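Local coordinates for Lin2004 protein (Listeria innocua, PDB 2HUJ), which is of unknown function but folds as a four-helix bundle representing a bacterial family, DUF1798, whose role has not been established, at residues 26-37 and 119-130; 55-64 and 98-106. All coordinates share one frame; numbering follows the deposited sequence. Where two conformers were deposited one is given.

Contact 1 of 2, residues 26-37 and 119-130; sequences TEQLLLQNEKNW and YQSTKYTLTRVR
L30 is the knob of this interface: its isobutyl group drops into a hollow lined by K123, L126, T127 and R130. CG rests against CB of L126 at 3.6 Å, CD2 reaches CG2 of T127, and CD1 meets the aliphatic part of R130. L126 answers by setting CD1 crosswise against L29, 3.6 Å from its CG, while CG2 of T26 fills the dip beside the L126 carbonyl and the backbone of R130. These interlocking shapes join helices 16-45 and 112-137, the first and last of a four-helix bundle, which run antiparallel here at 160° with axes 9.6 Å apart. Farther along, the Y119 ring lies flat on W37; the indole's five-membered ring is 3.8 Å away between centroids, the planes 3° apart. With CG anti to the backbone N (chi1 160°), that phenol reaches across the face of helix 16-45 until its OH donates to OE1 of E34 over 2.8 Å, the carboxylate standing nearly perpendicular to the ring. N33 fits between Y119 and T122: its ND2 gives a nearly straight bond of 3.0 Å to Y119 O, an oxygen already accepting from K123 N, and a water links its OD1 to OG1 of T122, also hydrogen-bonded to A94 O.

Contact 2 of 2, residues 55-64 and 98-106; sequences DMKPFVDEAK and VQMTAVSAF
F106 and F59 meet as an offset edge-to-face pair, the edge of F106 directed at the face of F59, with centroids 5.5 Å apart and planes at 87°. The F59 side chain, with chi1 at -171° setting CG opposite the backbone N, leans across the gap so that its CB touches CZ of F106 near the plane of that ring, while CE2 reaches the methyl of A102.

A second aromatic contact comes from M56, a selenomethionine. Its CB stands over the centre of the F106 ring as a CH-pi contact, 4.2 Å from the centroid, and CG covers the same face. The selenium lies farther off and oblique to the ring, in the manner of a Met-aromatic contact, and the bend at chi3 (-89°) turns CE back to within 3.7 Å of F106 CB.

Small aliphatic groups do the rest of the apolar work. The CB atoms of A63 and A102 come within 3.9 Å of each other, and CG2 of V60 meets CG2 of V103 at 3.7 Å; the helix axes approach to 9.3 Å. A102 O is buried beside the F59 ring and finds no polar partner in the model.

Polar exchange is confined to one end, where K64 NZ, in the conformer given, donates to Q99 OE1 over 2.9 Å; K64 was modelled in two conformers, so this bond is to be taken with caution.

Residues 55-64 lie on helix 52-81 and residues 98-104 on the antiparallel helix 88-104, the next in the four-helix bundle, with F106 in the loop that follows. Helix 16-45 covers F59 and A63 through Q32, helix 112-137 touches V98 through T122, and F50, from the loop before helix 52-81, meets the ring of F106.

Contact 1 pairs the first and last helices of the bundle and contact 2 the middle two, so along the chain contact 2 is nested inside the loop that contact 1 closes. Their centres are 14 Å apart, contact 1 about 4 Å from the centre of the chain and contact 2 about 11 Å. N36, which makes no contact with 119-130, joins them: ND2 probably hydrogen-bonds to T101 OG1 at 2.9 Å, and OD1 packs 3.2 Å from F59 CE2. Q32 holds that amide by donating from NE2 to N36 OD1. No active site is known here; contact 1 is buried in the bundle, contact 2 only partly.

Contact 1 of 2, residues 26-37 and 119-130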
loop_
_atom_site.group_PDB
_atom_site.type_symbol
_atom_site.label_atom_id
_atom_site.label_comp_id
_atom_site.label_asym_id
_atom_site.label_seq_id
_atom_site.Cartn_x
_atom_site.Cartn_y
_atom_site.Cartn_z
ATOM N N THR A 26 -0.099 -7.936 -3.418
ATOM C CA THR A 26 0.752 -7.388 -2.342
ATOM C C THR A 26 1.900 -6.596 -2.943
ATOM O O THR A 26 2.178 -5.502 -2.501
ATOM C CB THR A 26 1.319 -8.527 -1.446
ATOM O OG1 THR A 26 0.226 -9.287 -0.903
ATOM C CG2 THR A 26 2.164 -7.962 -0.293
ATOM N N GLU A 27 2.533 -7.133 -3.983
ATOM C CA GLU A 27 3.647 -6.443 -4.665
ATOM C C GLU A 27 3.154 -5.146 -5.308
ATOM O O GLU A 27 3.788 -4.073 -5.241
ATOM C CB GLU A 27 4.296 -7.370 -5.701
ATOM C CG GLU A 27 5.076 -8.495 -4.992
ATOM C CD GLU A 27 5.498 -9.646 -5.876
ATOM O OE1 GLU A 27 5.083 -9.700 -7.054
ATOM O OE2 GLU A 27 6.257 -10.494 -5.337
ATOM N N GLN A 28 1.985 -5.226 -5.913
ATOM C CA GLN A 28 1.410 -4.068 -6.562
ATOM C C GLN A 28 1.130 -2.974 -5.531
ATOM O O GLN A 28 1.405 -1.792 -5.767
ATOM C CB GLN A 28 0.130 -4.481 -7.280
ATOM C CG GLN A 28 -0.606 -3.347 -7.905
ATOM C CD GLN A 28 -0.292 -3.254 -9.356
ATOM O OE1 GLN A 28 -1.075 -3.687 -10.183
ATOM N NE2 GLN A 28 0.882 -2.751 -9.675
ATOM N N LEU A 29 0.582 -3.359 -4.382
ATOM C CA LEU A 29 0.292 -2.388 -3.326
ATOM C C LEU A 29 1.561 -1.784 -2.702
ATOM O O LEU A 29 1.590 -0.582 -2.399
ATOM C CB LEU A 29 -0.598 -3.013 -2.264
ATOM C CG LEU A 29 -1.172 -2.044 -1.219
ATOM C CD1 LEU A 29 -1.935 -0.863 -1.855
ATOM C CD2 LEU A 29 -2.074 -2.778 -0.245
ATOM N N LEU A 30 2.587 -2.613 -2.509
ATOM C CA LEU A 30 3.919 -2.118 -2.114
ATOM C C LEU A 30 4.469 -1.097 -3.085
ATOM O O LEU A 30 5.002 -0.056 -2.701
ATOM C CB LEU A 30 4.903 -3.244 -1.964
ATOM C CG LEU A 30 4.842 -4.037 -0.656
ATOM C CD1 LEU A 30 5.504 -5.368 -0.860
ATOM C CD2 LEU A 30 5.559 -3.219 0.436
ATOM N N LEU A 31 4.315 -1.370 -4.369
ATOM C CA LEU A 31 4.743 -0.431 -5.397
ATOM C C LEU A 31 3.984 0.898 -5.341
ATOM O O LEU A 31 4.589 1.986 -5.471
ATOM C CB LEU A 31 4.607 -1.071 -6.796
ATOM C CG LEU A 31 5.359 -0.369 -7.916
ATOM C CD1 LEU A 31 6.890 -0.549 -7.706
ATOM C CD2 LEU A 31 4.952 -0.887 -9.296
ATOM N N GLN A 32 2.674 0.826 -5.122
ATOM C CA GLN A 32 1.892 2.038 -4.932
ATOM C C GLN A 32 2.416 2.857 -3.764
ATOM O O GLN A 32 2.508 4.090 -3.838
ATOM C CB GLN A 32 0.406 1.720 -4.743
ATOM C CG GLN A 32 -0.475 2.953 -4.549
ATOM C CD GLN A 32 -0.488 3.887 -5.763
ATOM O OE1 GLN A 32 -0.843 3.455 -6.833
ATOM N NE2 GLN A 32 -0.083 5.170 -5.590
ATOM N N ASN A 33 2.698 2.170 -2.673
ATOM C CA ASN A 33 3.183 2.823 -1.454
ATOM C C ASN A 33 4.479 3.585 -1.774
ATOM O O ASN A 33 4.651 4.740 -1.364
ATOM C CB ASN A 33 3.364 1.770 -0.367
ATOM C CG ASN A 33 3.683 2.393 0.996
ATOM O OD1 ASN A 33 2.993 3.339 1.423
ATOM N ND2 ASN A 33 4.704 1.894 1.658
ATOM N N GLU A 34 5.371 2.936 -2.526
ATOM C CA GLU A 34 6.612 3.555 -3.002
ATOM C C GLU A 34 6.367 4.768 -3.897
ATOM O O GLU A 34 7.043 5.767 -3.765
ATOM C CB GLU A 34 7.500 2.550 -3.757
ATOM C CG GLU A 34 8.005 1.392 -2.982
ATOM C CD GLU A 34 8.846 1.769 -1.774
ATOM O OE1 GLU A 34 9.440 2.864 -1.744
ATOM O OE2 GLU A 34 8.925 0.925 -0.861
ATOM N N LYS A 35 5.386 4.673 -4.794
ATOM C CA LYS A 35 5.013 5.774 -5.667
ATOM C C LYS A 35 4.589 6.980 -4.839
ATOM O O LYS A 35 5.011 8.110 -5.147
ATOM C CB LYS A 35 3.871 5.397 -6.605
ATOM C CG LYS A 35 4.202 4.454 -7.722
ATOM C CD LYS A 35 2.956 4.282 -8.600
ATOM C CE LYS A 35 3.084 3.177 -9.625
ATOM N NZ LYS A 35 1.797 3.054 -10.407
ATOM N N ASN A 36 3.797 6.744 -3.789
ATOM C CA ASN A 36 3.344 7.835 -2.915
ATOM C C ASN A 36 4.521 8.556 -2.317
ATOM O O ASN A 36 4.591 9.794 -2.289
ATOM C CB ASN A 36 2.471 7.306 -1.773
ATOM C CG ASN A 36 1.139 6.686 -2.245
ATOM O OD1 ASN A 36 0.795 6.680 -3.431
ATOM N ND2 ASN A 36 0.397 6.157 -1.270
ATOM N N TRP A 37 5.459 7.769 -1.800
ATOM C CA TRP A 37 6.625 8.311 -1.093
ATOM C C TRP A 37 7.515 9.082 -2.054
ATOM O O TRP A 37 7.982 10.174 -1.747
ATOM C CB TRP A 37 7.380 7.139 -0.470
ATOM C CG TRP A 37 8.615 7.470 0.288
ATOM C CD1 TRP A 37 9.859 7.007 0.034
ATOM C CD2 TRP A 37 8.728 8.308 1.468
ATOM N NE1 TRP A 37 10.741 7.488 0.968
ATOM C CE2 TRP A 37 10.085 8.290 1.854
ATOM C CE3 TRP A 37 7.820 9.063 2.215
ATOM C CZ2 TRP A 37 10.574 9.038 2.946
ATOM C CZ3 TRP A 37 8.303 9.791 3.318
ATOM C CH2 TRP A 37 9.654 9.761 3.669
ATOM N N TYR A 119 4.180 5.749 5.559
ATOM C CA TYR A 119 4.865 5.015 4.486
ATOM C C TYR A 119 5.534 3.757 5.043
ATOM O O TYR A 119 5.394 2.656 4.491
ATOM C CB TYR A 119 5.917 5.932 3.814
ATOM C CG TYR A 119 7.013 5.198 3.036
ATOM C CD1 TYR A 119 6.725 4.505 1.856
ATOM C CD2 TYR A 119 8.327 5.239 3.457
ATOM C CE1 TYR A 119 7.735 3.860 1.144
ATOM C CE2 TYR A 119 9.324 4.594 2.763
ATOM C CZ TYR A 119 9.013 3.890 1.611
ATOM O OH TYR A 119 10.037 3.258 0.951
ATOM N N GLN A 120 6.276 3.901 6.132
ATOM C CA GLN A 120 7.037 2.761 6.667
ATOM C C GLN A 120 6.138 1.689 7.267
ATOM O O GLN A 120 6.403 0.490 7.107
ATOM C CB GLN A 120 8.056 3.232 7.700
ATOM C CG GLN A 120 9.194 3.990 7.046
ATOM C CD GLN A 120 10.374 4.303 7.939
ATOM O OE1 GLN A 120 10.228 4.685 9.116
ATOM N NE2 GLN A 120 11.578 4.217 7.353
ATOM N N SER A 121 5.073 2.105 7.947
ATOM C CA SER A 121 4.149 1.154 8.560
ATOM C C SER A 121 3.578 0.222 7.480
ATOM O O SER A 121 3.567 -0.998 7.631
ATOM C CB SER A 121 3.016 1.889 9.284
ATOM O OG SER A 121 2.069 0.970 9.795
ATOM N N THR A 122 3.084 0.799 6.392
ATOM C CA THR A 122 2.607 0.000 5.276
ATOM C C THR A 122 3.654 -0.905 4.691
ATOM O O THR A 122 3.399 -2.093 4.431
ATOM C CB THR A 122 2.031 0.915 4.178
ATOM O OG1 THR A 122 0.901 1.611 4.723
ATOM C CG2 THR A 122 1.574 0.091 3.003
ATOM N N LYS A 123 4.845 -0.361 4.495
ATOM C CA LYS A 123 5.919 -1.130 3.924
ATOM C C LYS A 123 6.243 -2.341 4.794
ATOM O O LYS A 123 6.415 -3.437 4.280
ATOM C CB LYS A 123 7.164 -0.255 3.723
ATOM C CG LYS A 123 8.355 -1.004 3.088
ATOM C CD LYS A 123 9.462 -0.075 2.513
ATOM C CE LYS A 123 10.113 0.820 3.541
ATOM N NZ LYS A 123 11.301 1.600 2.969
ATOM N N TYR A 124 6.299 -2.137 6.097
ATOM C CA TYR A 124 6.555 -3.214 7.071
ATOM C C TYR A 124 5.514 -4.316 7.017
ATOM O O TYR A 124 5.843 -5.493 6.861
ATOM C CB TYR A 124 6.747 -2.657 8.484
ATOM C CG TYR A 124 7.927 -1.710 8.632
ATOM C CD1 TYR A 124 9.008 -1.711 7.710
ATOM C CD2 TYR A 124 7.978 -0.802 9.669
ATOM C CE1 TYR A 124 10.069 -0.804 7.830
ATOM C CE2 TYR A 124 9.044 0.081 9.820
ATOM C CZ TYR A 124 10.083 0.081 8.900
ATOM O OH TYR A 124 11.100 0.984 9.103
ATOM N N THR A 125 4.262 -3.936 7.071
ATOM C CA THR A 125 3.166 -4.902 7.088
ATOM C C THR A 125 3.118 -5.697 5.785
ATOM O O THR A 125 2.972 -6.922 5.794
ATOM C CB THR A 125 1.845 -4.177 7.327
ATOM O OG1 THR A 125 1.874 -3.539 8.623
ATOM C CG2 THR A 125 0.645 -5.147 7.241
ATOM N N LEU A 126 3.226 -5.002 4.656
ATOM C CA LEU A 126 3.059 -5.672 3.361
ATOM C C LEU A 126 4.291 -6.485 2.997
ATOM O O LEU A 126 4.182 -7.534 2.321
ATOM C CB LEU A 126 2.737 -4.645 2.257
ATOM C CG LEU A 126 1.408 -3.913 2.410
ATOM C CD1 LEU A 126 1.197 -2.990 1.261
ATOM C CD2 LEU A 126 0.242 -4.841 2.591
ATOM N N THR A 127 5.477 -6.034 3.409
ATOM C CA THR A 127 6.667 -6.850 3.165
ATOM C C THR A 127 6.588 -8.148 3.987
ATOM O O THR A 127 7.013 -9.195 3.523
ATOM C CB THR A 127 8.002 -6.105 3.389
ATOM O OG1 THR A 127 8.095 -5.634 4.736
ATOM C CG2 THR A 127 8.158 -4.966 2.460
ATOM N N ARG A 128 5.998 -8.085 5.181
ATOM C CA ARG A 128 5.847 -9.281 6.008
ATOM C C ARG A 128 4.942 -10.279 5.263
ATOM O O ARG A 128 5.254 -11.467 5.200
ATOM C CB ARG A 128 5.328 -8.938 7.397
ATOM C CG ARG A 128 4.917 -10.147 8.254
ATOM C CD ARG A 128 4.757 -9.762 9.737
ATOM N NE ARG A 128 6.043 -9.579 10.407
ATOM N N VAL A 129 3.859 -9.777 4.661
ATOM C CA VAL A 129 2.925 -10.604 3.901
ATOM C C VAL A 129 3.622 -11.201 2.658
ATOM O O VAL A 129 3.551 -12.392 2.398
ATOM C CB VAL A 129 1.686 -9.801 3.455
ATOM C CG1 VAL A 129 0.822 -10.610 2.495
ATOM C CG2 VAL A 129 0.837 -9.380 4.655
ATOM N N ARG A 130 4.314 -10.351 1.919
ATOM C CA ARG A 130 5.033 -10.774 0.739
ATOM C C ARG A 130 6.032 -11.873 1.059
ATOM O O ARG A 130 6.087 -12.909 0.381
ATOM C CB ARG A 130 5.774 -9.611 0.149
ATOM C CG ARG A 130 6.509 -9.941 -1.153
ATOM C CD ARG A 130 7.471 -8.817 -1.505
ATOM N NE ARG A 130 8.563 -8.767 -0.541
ATOM C CZ ARG A 130 9.453 -7.782 -0.440
ATOM N NH1 ARG A 130 9.383 -6.723 -1.236
ATOM N NH2 ARG A 130 10.416 -7.852 0.475
HETATM O O HOH W 1 1.363 4.389 3.263
#

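Contact 2 of 2, residues 55-64 and 98-106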
loop_
_atom_site.group_PDB
_atom_site.type_symbol
_atom_site.label_atom_id
_atom_site.label_comp_id
_atom_site.label_asym_id
_atom_site.label_seq_id
_atom_site.Cartn_x
_atom_site.Cartn_y
_atom_site.Cartn_z
ATOM N N ASP A 55 -4.593 15.098 -12.507
ATOM C CA ASP A 55 -3.455 14.518 -11.780
ATOM C C ASP A 55 -3.821 13.743 -10.509
ATOM O O ASP A 55 -3.509 12.558 -10.396
ATOM C CB ASP A 55 -2.471 15.632 -11.427
ATOM C CG ASP A 55 -1.993 16.394 -12.654
ATOM O OD1 ASP A 55 -1.606 15.730 -13.647
ATOM O OD2 ASP A 55 -2.038 17.645 -12.660
HETATM N N MSE A 56 -4.482 14.415 -9.567
HETATM C CA MSE A 56 -4.763 13.806 -8.270
HETATM C C MSE A 56 -5.776 12.668 -8.344
HETATM O O MSE A 56 -5.480 11.581 -7.840
HETATM C CB MSE A 56 -5.248 14.842 -7.249
HETATM C CG MSE A 56 -5.528 14.270 -5.836
HETATM SE SE MSE A 56 -6.060 15.637 -4.580
HETATM C CE MSE A 56 -4.296 16.167 -3.928
ATOM N N LYS A 57 -6.967 12.910 -8.896
ATOM C CA LYS A 57 -8.006 11.873 -8.879
ATOM C C LYS A 57 -7.545 10.539 -9.499
ATOM O O LYS A 57 -7.742 9.482 -8.904
ATOM C CB LYS A 57 -9.301 12.377 -9.505
ATOM C CG LYS A 57 -10.461 11.396 -9.428
ATOM C CD LYS A 57 -11.637 11.900 -10.234
ATOM C CE LYS A 57 -12.733 10.871 -10.231
ATOM N NZ LYS A 57 -12.409 9.687 -11.059
ATOM N N PRO A 58 -6.935 10.581 -10.677
ATOM C CA PRO A 58 -6.456 9.332 -11.282
ATOM C C PRO A 58 -5.411 8.609 -10.412
ATOM O O PRO A 58 -5.413 7.388 -10.325
ATOM C CB PRO A 58 -5.840 9.803 -12.595
ATOM C CG PRO A 58 -6.596 11.102 -12.888
ATOM C CD PRO A 58 -6.733 11.738 -11.571
ATOM N N PHE A 59 -4.532 9.380 -9.794
ATOM C CA PHE A 59 -3.507 8.803 -8.919
ATOM C C PHE A 59 -4.157 8.148 -7.705
ATOM O O PHE A 59 -3.828 7.015 -7.338
ATOM C CB PHE A 59 -2.501 9.868 -8.498
ATOM C CG PHE A 59 -1.287 9.323 -7.775
ATOM C CD1 PHE A 59 -0.175 8.881 -8.489
ATOM C CD2 PHE A 59 -1.252 9.263 -6.397
ATOM C CE1 PHE A 59 0.954 8.410 -7.844
ATOM C CE2 PHE A 59 -0.108 8.783 -5.727
ATOM C CZ PHE A 59 0.993 8.349 -6.449
ATOM N N VAL A 60 -5.060 8.874 -7.056
ATOM C CA VAL A 60 -5.730 8.375 -5.865
ATOM C C VAL A 60 -6.639 7.174 -6.214
ATOM O O VAL A 60 -6.675 6.179 -5.484
ATOM C CB VAL A 60 -6.492 9.481 -5.129
ATOM C CG1 VAL A 60 -7.278 8.904 -3.958
ATOM C CG2 VAL A 60 -5.489 10.543 -4.614
ATOM N N ASP A 61 -7.342 7.268 -7.345
ATOM C CA ASP A 61 -8.138 6.143 -7.829
ATOM C C ASP A 61 -7.311 4.864 -8.054
ATOM O O ASP A 61 -7.733 3.796 -7.689
ATOM C CB ASP A 61 -8.820 6.478 -9.161
ATOM C CG ASP A 61 -10.017 7.432 -9.030
ATOM O OD1 ASP A 61 -10.505 7.691 -7.911
ATOM O OD2 ASP A 61 -10.499 7.861 -10.115
ATOM N N GLU A 62 -6.156 4.971 -8.687
ATOM C CA GLU A 62 -5.301 3.803 -8.895
ATOM C C GLU A 62 -4.834 3.230 -7.529
ATOM O O GLU A 62 -4.847 2.023 -7.313
ATOM C CB GLU A 62 -4.125 4.190 -9.800
ATOM C CG GLU A 62 -2.925 3.235 -9.838
ATOM C CD GLU A 62 -3.252 1.886 -10.410
ATOM O OE1 GLU A 62 -4.344 1.740 -11.025
ATOM O OE2 GLU A 62 -2.427 0.960 -10.230
ATOM N N ALA A 63 -4.430 4.099 -6.601
ATOM C CA ALA A 63 -4.114 3.643 -5.247
ATOM C C ALA A 63 -5.266 2.882 -4.570
ATOM O O ALA A 63 -5.058 1.814 -3.968
ATOM C CB ALA A 63 -3.665 4.824 -4.366
ATOM N N LYS A 64 -6.478 3.395 -4.717
ATOM C CA LYS A 64 -7.678 2.753 -4.161
ATOM C C LYS A 64 -7.933 1.386 -4.821
ATOM O O LYS A 64 -8.295 0.435 -4.143
ATOM C CB LYS A 64 -8.895 3.661 -4.368
ATOM C CG LYS A 64 -10.196 3.163 -3.737
ATOM C CD LYS A 64 -10.103 3.075 -2.236
ATOM C CE LYS A 64 -11.467 3.237 -1.571
ATOM N NZ LYS A 64 -11.418 3.873 -0.213
ATOM N N VAL A 98 -2.119 3.939 2.631
ATOM C CA VAL A 98 -1.807 4.140 1.222
ATOM C C VAL A 98 -2.730 5.191 0.615
ATOM O O VAL A 98 -2.292 6.024 -0.167
ATOM C CB VAL A 98 -1.929 2.842 0.454
ATOM C CG1 VAL A 98 -1.708 3.070 -1.047
ATOM C CG2 VAL A 98 -0.886 1.825 0.950
ATOM N N GLN A 99 -4.006 5.187 0.992
ATOM C CA GLN A 99 -4.916 6.191 0.456
ATOM C C GLN A 99 -4.557 7.586 1.001
ATOM O O GLN A 99 -4.508 8.564 0.238
ATOM C CB GLN A 99 -6.378 5.857 0.746
ATOM C CG GLN A 99 -7.332 6.992 0.303
ATOM C CD GLN A 99 -8.772 6.550 0.156
ATOM O OE1 GLN A 99 -9.058 5.585 -0.552
ATOM N NE2 GLN A 99 -9.688 7.234 0.857
HETATM N N MSE A 100 -4.299 7.689 2.308
HETATM C CA MSE A 100 -3.949 8.963 2.920
HETATM C C MSE A 100 -2.691 9.584 2.307
HETATM O O MSE A 100 -2.652 10.794 2.012
HETATM C CB MSE A 100 -3.705 8.808 4.416
HETATM C CG MSE A 100 -4.899 8.527 5.219
HETATM SE SE MSE A 100 -4.115 8.150 7.070
HETATM C CE MSE A 100 -4.604 6.714 7.140
ATOM N N THR A 101 -1.656 8.776 2.172
ATOM C CA THR A 101 -0.382 9.230 1.612
ATOM C C THR A 101 -0.480 9.520 0.102
ATOM O O THR A 101 0.218 10.408 -0.403
ATOM C CB THR A 101 0.783 8.275 1.936
ATOM O OG1 THR A 101 0.501 6.941 1.510
ATOM C CG2 THR A 101 1.098 8.302 3.452
ATOM N N ALA A 102 -1.380 8.848 -0.597
ATOM C CA ALA A 102 -1.596 9.182 -2.010
ATOM C C ALA A 102 -2.122 10.584 -2.188
ATOM O O ALA A 102 -1.676 11.331 -3.084
ATOM C CB ALA A 102 -2.534 8.170 -2.638
ATOM N N VAL A 103 -3.042 10.975 -1.318
ATOM C CA VAL A 103 -3.552 12.364 -1.326
ATOM C C VAL A 103 -2.497 13.377 -0.846
ATOM O O VAL A 103 -2.253 14.383 -1.492
ATOM C CB VAL A 103 -4.811 12.468 -0.480
ATOM C CG1 VAL A 103 -5.290 13.882 -0.414
ATOM C CG2 VAL A 103 -5.880 11.539 -1.027
ATOM N N SER A 104 -1.822 13.069 0.267
ATOM C CA SER A 104 -0.799 13.966 0.845
ATOM C C SER A 104 0.441 14.136 -0.035
ATOM O O SER A 104 1.122 15.147 0.068
ATOM C CB SER A 104 -0.371 13.432 2.215
ATOM O OG SER A 104 -1.458 13.513 3.118
ATOM N N ALA A 105 0.727 13.145 -0.894
ATOM C CA ALA A 105 1.912 13.200 -1.734
ATOM C C ALA A 105 1.950 14.448 -2.661
ATOM O O ALA A 105 2.995 14.883 -3.071
ATOM C CB ALA A 105 1.997 11.977 -2.561
ATOM N N PHE A 106 0.786 14.979 -3.004
ATOM C CA PHE A 106 0.726 16.168 -3.860
ATOM C C PHE A 106 1.113 17.456 -3.150
ATOM O O PHE A 106 1.232 18.494 -3.799
ATOM C CB PHE A 106 -0.678 16.290 -4.460
ATOM C CG PHE A 106 -0.958 15.231 -5.488
ATOM C CD1 PHE A 106 -1.426 13.981 -5.114
ATOM C CD2 PHE A 106 -0.650 15.460 -6.826
ATOM C CE1 PHE A 106 -1.639 12.990 -6.065
ATOM C CE2 PHE A 106 -0.850 14.458 -7.790
ATOM C CZ PHE A 106 -1.348 13.231 -7.399
#